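Local coordinates for ribosomal protein L11 methyltransferase (Lactobacillus delbrueckii subsp. bulgaricus ATCC BAA-365, PDB 3GRZ) that probably methylates lysine side chains of ribosomal protein L11 using S-adenosyl-L-methionine, this chain being the C-terminal, cofactor-binding part of the enzyme, at residues L52-E55 and R56-K60; N102-N106 and G107-I111; Q170-E174 and N175-I179. All coordinates share one frame; numbering follows the deposited sequence. Where two conformers were deposited one is given.

How the contacts relate
All three contacts are places where a helix of the Rossmann-like methyltransferase domain ends and the chain turns toward a strand of the seven-stranded sheet. They follow in series: contact 1 ends helix 44-57 ahead of strand 63-67, an interior strand of the sheet, contact 2 ends helix 93-105 ahead of strand 112-115, and contact 3 joins helix 165-174 to strand 177-185. Those last two strands are the outermost of the sheet, and contacts 2 and 3 lie on opposite sides of the chain's centre, their own centres about 35 Å apart. Contact 1 is about 21 Å from each, centre to centre. None touches another; each ends a helix and redirects the chain toward the next strand.

Contact 1 (L52-E55 and R56-K60); sequences LGIE and RAMVK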
loop_
_atom_site.group_PDB
_atom_site.type_symbol
_atom_site.label_atom_id
_atom_site.label_comp_id
_atom_site.label_asym_id
_atom_site.label_seq_id
_atom_site.Cartn_x
_atom_site.Cartn_y
_atom_site.Cartn_z
ATOM N N LEU B 52 -0.201 4.654 -1.305
ATOM C CA LEU B 52 -0.576 3.352 -0.723
ATOM C C LEU B 52 -1.984 3.399 -0.140
ATOM O O LEU B 52 -2.744 2.441 -0.271
ATOM C CB LEU B 52 0.426 2.902 0.344
ATOM C CG LEU B 52 1.831 2.537 -0.143
ATOM C CD1 LEU B 52 2.772 2.207 1.033
ATOM C CD2 LEU B 52 1.791 1.399 -1.161
ATOM N N GLY B 53 -2.325 4.520 0.488
ATOM C CA GLY B 53 -3.688 4.747 0.969
ATOM C C GLY B 53 -4.720 4.778 -0.147
ATOM O O GLY B 53 -5.835 4.266 0.022
ATOM N N ILE B 54 -4.369 5.401 -1.278
ATOM C CA ILE B 54 -5.280 5.484 -2.426
ATOM C C ILE B 54 -5.451 4.100 -3.050
ATOM O O ILE B 54 -6.571 3.686 -3.371
ATOM C CB ILE B 54 -4.811 6.509 -3.492
ATOM C CG1 ILE B 54 -4.751 7.915 -2.907
ATOM C CG2 ILE B 54 -5.749 6.509 -4.717
ATOM C CD1 ILE B 54 -4.047 8.935 -3.825
ATOM N N GLU B 55 -4.344 3.375 -3.174
ATOM C CA GLU B 55 -4.357 2.008 -3.699
ATOM C C GLU B 55 -5.253 1.100 -2.834
ATOM O O GLU B 55 -5.991 0.270 -3.357
ATOM C CB GLU B 55 -2.916 1.465 -3.778
ATOM C CG GLU B 55 -2.770 -0.036 -4.068
ATOM C CD GLU B 55 -3.022 -0.401 -5.526
ATOM O OE1 GLU B 55 -2.978 0.499 -6.392
ATOM O OE2 GLU B 55 -3.266 -1.597 -5.811
ATOM N N ARG B 56 -5.205 1.306 -1.519
ATOM C CA ARG B 56 -6.018 0.552 -0.584
ATOM C C ARG B 56 -7.487 0.922 -0.722
ATOM O O ARG B 56 -8.348 0.037 -0.757
ATOM C CB ARG B 56 -5.512 0.783 0.842
ATOM C CG ARG B 56 -6.348 0.174 1.951
ATOM C CD ARG B 56 -5.807 0.620 3.305
ATOM N NE ARG B 56 -6.663 0.230 4.414
ATOM C CZ ARG B 56 -7.718 0.926 4.833
ATOM N NH1 ARG B 56 -8.448 0.487 5.850
ATOM N NH2 ARG B 56 -8.057 2.049 4.228
ATOM N N ALA B 57 -7.768 2.224 -0.808
ATOM C CA ALA B 57 -9.148 2.721 -0.801
ATOM C C ALA B 57 -9.900 2.491 -2.113
ATOM O O ALA B 57 -11.111 2.317 -2.096
ATOM C CB ALA B 57 -9.198 4.213 -0.416
ATOM N N MET B 58 -9.195 2.490 -3.249
ATOM C CA MET B 58 -9.878 2.502 -4.549
ATOM C C MET B 58 -10.289 1.111 -5.003
ATOM O O MET B 58 -9.776 0.600 -5.992
ATOM C CB MET B 58 -9.054 3.245 -5.637
ATOM C CG MET B 58 -9.890 3.764 -6.842
ATOM S SD MET B 58 -10.879 5.279 -6.585
ATOM C CE MET B 58 -9.565 6.512 -6.631
ATOM N N VAL B 59 -11.243 0.516 -4.289
ATOM C CA VAL B 59 -11.805 -0.799 -4.657
ATOM C C VAL B 59 -12.936 -0.697 -5.688
ATOM O O VAL B 59 -13.293 -1.693 -6.332
ATOM C CB VAL B 59 -12.315 -1.580 -3.402
ATOM C CG1 VAL B 59 -11.156 -1.842 -2.436
ATOM C CG2 VAL B 59 -13.464 -0.793 -2.698
ATOM N N LYS B 60 -13.484 0.512 -5.834
ATOM C CA LYS B 60 -14.476 0.842 -6.858
ATOM C C LYS B 60 -14.234 2.328 -7.211
ATOM O O LYS B 60 -13.516 3.005 -6.465
ATOM C CB LYS B 60 -15.892 0.619 -6.309
ATOM C CG LYS B 60 -16.285 1.585 -5.196
ATOM C CD LYS B 60 -17.692 1.304 -4.672
ATOM C CE LYS B 60 -18.087 2.331 -3.643
ATOM N NZ LYS B 60 -19.459 2.080 -3.114
HETATM O O HOH W 1 -7.036 4.022 2.349
#
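Ile54 and Met58 meet where helix 44-57 of the Rossmann-like fold gives out before strand 63-67, Ile54 in the last turn and Met58 just beyond it. The touch is light, Ile54 CG2 lying 4.3 Å from Met58 CE. The unbranched methionine chain can make it because it folds back at chi2 (77°) and again at chi3. Three backbone bonds carry the i to i-4 pattern to the end of the helix: Arg56 N to Leu52 O, Ala57 N to Gly53 O and, at 2.9 Å, Met58 N to Ile54 O. Met58 then leaves the helical path as the centre of an inverse gamma turn, with Val59 N reaching Ala57 O at 2.8 Å. The apolar residues suit a buried face: Ile54 also rests on Leu81 and Ile156, and Met58 on Ala83 and on Phe25 of the second subunit. Glu55 turns its carboxylate to that subunit, where OE2 bonds His11 ND1. Arg56 needs its length: with CG anti to the backbone N (chi1 174°) and the chain extended to NE, it passes Gln154 and Asp180 and makes a weak bond to Gln48 of the second subunit. A water at the edge of its guanidinium, in plane, accepts from Arg56 NH2 at 2.9 Å and donates to Gly53 O at 2.6 Å, giving that carbonyl a second partner beside Ala57 N.

Contact 2 (N102-N106 and G107-I111); sequences NAALN and GIYDI
The ring of Tyr109 is met obliquely by the methyl group of Ala104, whose CB lies 3.6 Å from Tyr109 CE1. With its CG beside its own backbone N (chi1 -60°), the tyrosine folds back over the helix end, and the small alanine lets the ring come close to the backbone there. The other flat group, the amide of Asn106, is held at both its polar atoms. Its ND2 gives a hydrogen bond to Asn102 O at 2.9 Å, with the acceptor tilted 29° from the amide plane and the donor above the carbonyl plane, while OD1 accepts from the backbone N of Arg32. Asparagine suits this place because its short amide can use both a donor and an acceptor, tying the end of helix 93-105 to strand 29-33.

In the backbone, Ala103 O takes two donors from opposite faces of its carbonyl plane: Asn106 N at 2.9 Å and Ile108 N at 3.0 Å. Gly107 N bonds Ala104 O at 2.9 Å, well above that carbonyl's plane. The chain turns at Gly107, whose positive phi (74°) suits glycine; a CB there would clash with Asn106 O. Ile108 then lies back against the helix, its CB 4.1 Å from Ala103 CB, and also packs on Ile76 and His79 of helix 73-80. Ile111 reaches the same alanine more loosely, CD1 standing 4.4 Å from Ala103 CB. The paired bonds from Ile108 N and Gly107 N, the glycine at the C-prime position and the apolar contact between Ile108 and Ala103 are those of a Schellman motif, which here ends helix 93-105 and turns the chain toward edge strand 112-115.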
loop_
_atom_site.group_PDB
_atom_site.type_symbol
_atom_site.label_atom_id
_atom_site.label_comp_id
_atom_site.label_asym_id
_atom_site.label_seq_id
_atom_site.Cartn_x
_atom_site.Cartn_y
_atom_site.Cartn_z
ATOM N N ASN B 102 0.896 19.021 -15.825
ATOM C CA ASN B 102 1.258 17.635 -15.494
ATOM C C ASN B 102 0.148 16.653 -15.880
ATOM O O ASN B 102 0.441 15.587 -16.432
ATOM C CB ASN B 102 1.664 17.468 -14.025
ATOM C CG ASN B 102 3.035 18.077 -13.705
ATOM O OD1 ASN B 102 3.940 18.080 -14.536
ATOM N ND2 ASN B 102 3.187 18.579 -12.484
ATOM N N ALA B 103 -1.122 17.013 -15.648
ATOM C CA ALA B 103 -2.240 16.142 -16.112
ATOM C C ALA B 103 -2.163 15.899 -17.622
ATOM O O ALA B 103 -2.231 14.748 -18.086
ATOM C CB ALA B 103 -3.596 16.717 -15.733
ATOM N N ALA B 104 -1.990 16.995 -18.367
ATOM C CA ALA B 104 -1.908 16.990 -19.826
ATOM C C ALA B 104 -0.744 16.143 -20.336
ATOM O O ALA B 104 -0.893 15.433 -21.331
ATOM C CB ALA B 104 -1.800 18.421 -20.355
ATOM N N LEU B 105 0.403 16.204 -19.652
ATOM C CA LEU B 105 1.549 15.325 -19.981
ATOM C C LEU B 105 1.191 13.855 -19.877
ATOM O O LEU B 105 1.835 12.997 -20.497
ATOM C CB LEU B 105 2.755 15.594 -19.071
ATOM C CG LEU B 105 3.573 16.872 -19.274
ATOM C CD1 LEU B 105 4.519 17.039 -18.090
ATOM C CD2 LEU B 105 4.328 16.885 -20.638
ATOM N N ASN B 106 0.169 13.552 -19.079
ATOM C CA ASN B 106 -0.262 12.176 -18.926
ATOM C C ASN B 106 -1.546 11.876 -19.692
ATOM O O ASN B 106 -2.161 10.835 -19.488
ATOM C CB ASN B 106 -0.369 11.834 -17.436
ATOM C CG ASN B 106 0.990 11.828 -16.758
ATOM O OD1 ASN B 106 1.792 10.922 -16.968
ATOM N ND2 ASN B 106 1.269 12.863 -15.976
ATOM N N GLY B 107 -1.934 12.806 -20.568
ATOM C CA GLY B 107 -3.094 12.651 -21.443
ATOM C C GLY B 107 -4.424 12.790 -20.729
ATOM O O GLY B 107 -5.419 12.221 -21.166
ATOM N N ILE B 108 -4.437 13.554 -19.639
ATOM C CA ILE B 108 -5.628 13.739 -18.813
ATOM C C ILE B 108 -6.046 15.191 -18.887
ATOM O O ILE B 108 -5.249 16.074 -18.563
ATOM C CB ILE B 108 -5.372 13.350 -17.313
ATOM C CG1 ILE B 108 -5.024 11.860 -17.179
ATOM C CG2 ILE B 108 -6.588 13.674 -16.434
ATOM C CD1 ILE B 108 -4.374 11.499 -15.817
ATOM N N TYR B 109 -7.297 15.426 -19.290
ATOM C CA TYR B 109 -7.801 16.785 -19.543
ATOM C C TYR B 109 -9.053 17.102 -18.733
ATOM O O TYR B 109 -9.523 18.240 -18.737
ATOM C CB TYR B 109 -8.009 17.017 -21.054
ATOM C CG TYR B 109 -6.715 16.848 -21.826
ATOM C CD1 TYR B 109 -5.790 17.898 -21.906
ATOM C CD2 TYR B 109 -6.382 15.631 -22.420
ATOM C CE1 TYR B 109 -4.591 17.745 -22.576
ATOM C CE2 TYR B 109 -5.168 15.471 -23.102
ATOM C CZ TYR B 109 -4.283 16.533 -23.166
ATOM O OH TYR B 109 -3.081 16.397 -23.825
ATOM N N ASP B 110 -9.552 16.103 -17.997
ATOM C CA ASP B 110 -10.802 16.227 -17.237
ATOM C C ASP B 110 -10.678 16.251 -15.714
ATOM O O ASP B 110 -11.661 16.003 -15.024
ATOM C CB ASP B 110 -11.810 15.139 -17.656
ATOM C CG ASP B 110 -11.327 13.722 -17.361
ATOM O OD1 ASP B 110 -10.172 13.524 -16.935
ATOM O OD2 ASP B 110 -12.113 12.787 -17.584
ATOM N N ILE B 111 -9.492 16.534 -15.181
ATOM C CA ILE B 111 -9.393 16.797 -13.746
ATOM C C ILE B 111 -9.879 18.222 -13.473
ATOM O O ILE B 111 -9.358 19.172 -14.058
ATOM C CB ILE B 111 -7.963 16.582 -13.191
ATOM C CG1 ILE B 111 -7.634 15.081 -13.166
ATOM C CG2 ILE B 111 -7.846 17.179 -11.775
ATOM C CD1 ILE B 111 -6.183 14.727 -12.832
#

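Contact 3 (Q170-E174 and N175-I179); sequences QALAE and NSFQI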
loop_
_atom_site.group_PDB
_atom_site.type_symbol
_atom_site.label_atom_id
_atom_site.label_comp_id
_atom_site.label_asym_id
_atom_site.label_seq_id
_atom_site.Cartn_x
_atom_site.Cartn_y
_atom_site.Cartn_z
ATOM N N GLN B 170 -5.846 13.669 18.227
ATOM C CA GLN B 170 -6.803 14.286 19.145
ATOM C C GLN B 170 -7.885 15.036 18.373
ATOM O O GLN B 170 -9.070 14.855 18.643
ATOM C CB GLN B 170 -6.077 15.215 20.117
ATOM C CG GLN B 170 -6.841 15.535 21.392
ATOM C CD GLN B 170 -6.241 16.717 22.145
ATOM O OE1 GLN B 170 -5.034 16.765 22.402
ATOM N NE2 GLN B 170 -7.087 17.681 22.498
ATOM N N ALA B 171 -7.471 15.837 17.390
ATOM C CA ALA B 171 -8.406 16.549 16.499
ATOM C C ALA B 171 -9.325 15.635 15.681
ATOM O O ALA B 171 -10.498 15.962 15.486
ATOM C CB ALA B 171 -7.659 17.499 15.597
ATOM N N LEU B 172 -8.804 14.492 15.224
ATOM C CA LEU B 172 -9.629 13.490 14.537
ATOM C C LEU B 172 -10.699 12.897 15.477
ATOM O O LEU B 172 -11.873 12.810 15.113
ATOM C CB LEU B 172 -8.752 12.386 13.919
ATOM C CG LEU B 172 -7.949 12.744 12.654
ATOM C CD1 LEU B 172 -6.844 11.712 12.376
ATOM C CD2 LEU B 172 -8.851 12.916 11.436
ATOM N N ALA B 173 -10.275 12.505 16.679
ATOM C CA ALA B 173 -11.175 11.959 17.710
ATOM C C ALA B 173 -12.292 12.944 18.051
ATOM O O ALA B 173 -13.468 12.574 18.067
ATOM C CB ALA B 173 -10.382 11.588 18.969
ATOM N N GLU B 174 -11.904 14.201 18.272
ATOM C CA GLU B 174 -12.823 15.303 18.575
ATOM C C GLU B 174 -13.844 15.549 17.480
ATOM O O GLU B 174 -14.947 16.018 17.762
ATOM C CB GLU B 174 -12.048 16.598 18.830
ATOM C CG GLU B 174 -11.406 16.675 20.210
ATOM C CD GLU B 174 -10.302 17.718 20.309
ATOM O OE1 GLU B 174 -10.098 18.479 19.335
ATOM O OE2 GLU B 174 -9.633 17.773 21.371
ATOM N N ASN B 175 -13.477 15.238 16.235
ATOM C CA ASN B 175 -14.385 15.405 15.102
ATOM C C ASN B 175 -15.040 14.109 14.651
ATOM O O ASN B 175 -15.618 14.047 13.556
ATOM C CB ASN B 175 -13.681 16.106 13.937
ATOM C CG ASN B 175 -13.466 17.572 14.196
ATOM O OD1 ASN B 175 -14.282 18.401 13.808
ATOM N ND2 ASN B 175 -12.372 17.903 14.876
ATOM N N SER B 176 -14.949 13.102 15.529
ATOM C CA SER B 176 -15.539 11.769 15.327
ATOM C C SER B 176 -14.988 11.030 14.103
ATOM O O SER B 176 -15.744 10.499 13.280
ATOM C CB SER B 176 -17.078 11.832 15.312
ATOM O OG SER B 176 -17.566 12.478 16.474
ATOM N N PHE B 177 -13.661 10.996 13.999
ATOM C CA PHE B 177 -12.982 10.235 12.956
ATOM C C PHE B 177 -12.074 9.196 13.598
ATOM O O PHE B 177 -11.444 9.462 14.622
ATOM C CB PHE B 177 -12.172 11.165 12.040
ATOM C CG PHE B 177 -13.022 11.968 11.099
ATOM C CD1 PHE B 177 -13.543 11.389 9.954
ATOM C CD2 PHE B 177 -13.315 13.302 11.367
ATOM C CE1 PHE B 177 -14.340 12.119 9.077
ATOM C CE2 PHE B 177 -14.117 14.039 10.501
ATOM C CZ PHE B 177 -14.629 13.446 9.356
ATOM N N GLN B 178 -12.016 8.015 12.997
ATOM C CA GLN B 178 -11.094 6.985 13.436
ATOM C C GLN B 178 -9.983 6.765 12.400
ATOM O O GLN B 178 -10.145 7.108 11.224
ATOM C CB GLN B 178 -11.848 5.680 13.695
ATOM C CG GLN B 178 -12.478 5.061 12.462
ATOM C CD GLN B 178 -13.359 3.875 12.782
ATOM O OE1 GLN B 178 -14.066 3.863 13.791
ATOM N NE2 GLN B 178 -13.337 2.874 11.912
ATOM N N ILE B 179 -8.873 6.185 12.856
ATOM C CA ILE B 179 -7.737 5.829 12.013
ATOM C C ILE B 179 -7.799 4.325 11.764
ATOM O O ILE B 179 -7.676 3.521 12.694
ATOM C CB ILE B 179 -6.391 6.217 12.682
ATOM C CG1 ILE B 179 -6.325 7.730 12.916
ATOM C CG2 ILE B 179 -5.201 5.727 11.853
ATOM C CD1 ILE B 179 -5.123 8.190 13.768
#
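Leu172 stands across both Phe177 and Ile179, crossing each side chain at about a right angle, and its two methyl groups divide the work. CD2 presses on Phe177 CB at 3.8 Å, and CD1 meets Ile179 CG1 at 4.1 Å. A branched leucine suits this double contact, and it also packs on Leu191 and Ile193 of strand 188-195. The Phe177 ring leads off toward Leu145, with Leu172 O at its edge, near the ring plane.

Two backbone bonds form a Schellman motif at the end of helix 165-174: Phe177 N to Leu172 O at 2.8 Å and Ser176 N to Ala173 O at 3.0 Å. Ser176 takes the C-prime position with phi 61°, and the chain enters strand 177-185, whose first residues run at 134° to the helix end.

Asn175 adds a side-chain bond to the helix end. Its CG lies beside the backbone N (chi1 -73°), which brings ND2 to Ala171 O at 2.8 Å in a nearly straight bond with the acceptor in the amide plane; Asn175 N makes weak bonds to Ala171 O and Leu172 O. On the exposed helix surface Gln170 NE2 bonds Glu174 OE2 at 2.8 Å, on its syn side but somewhat out of the carboxylate plane.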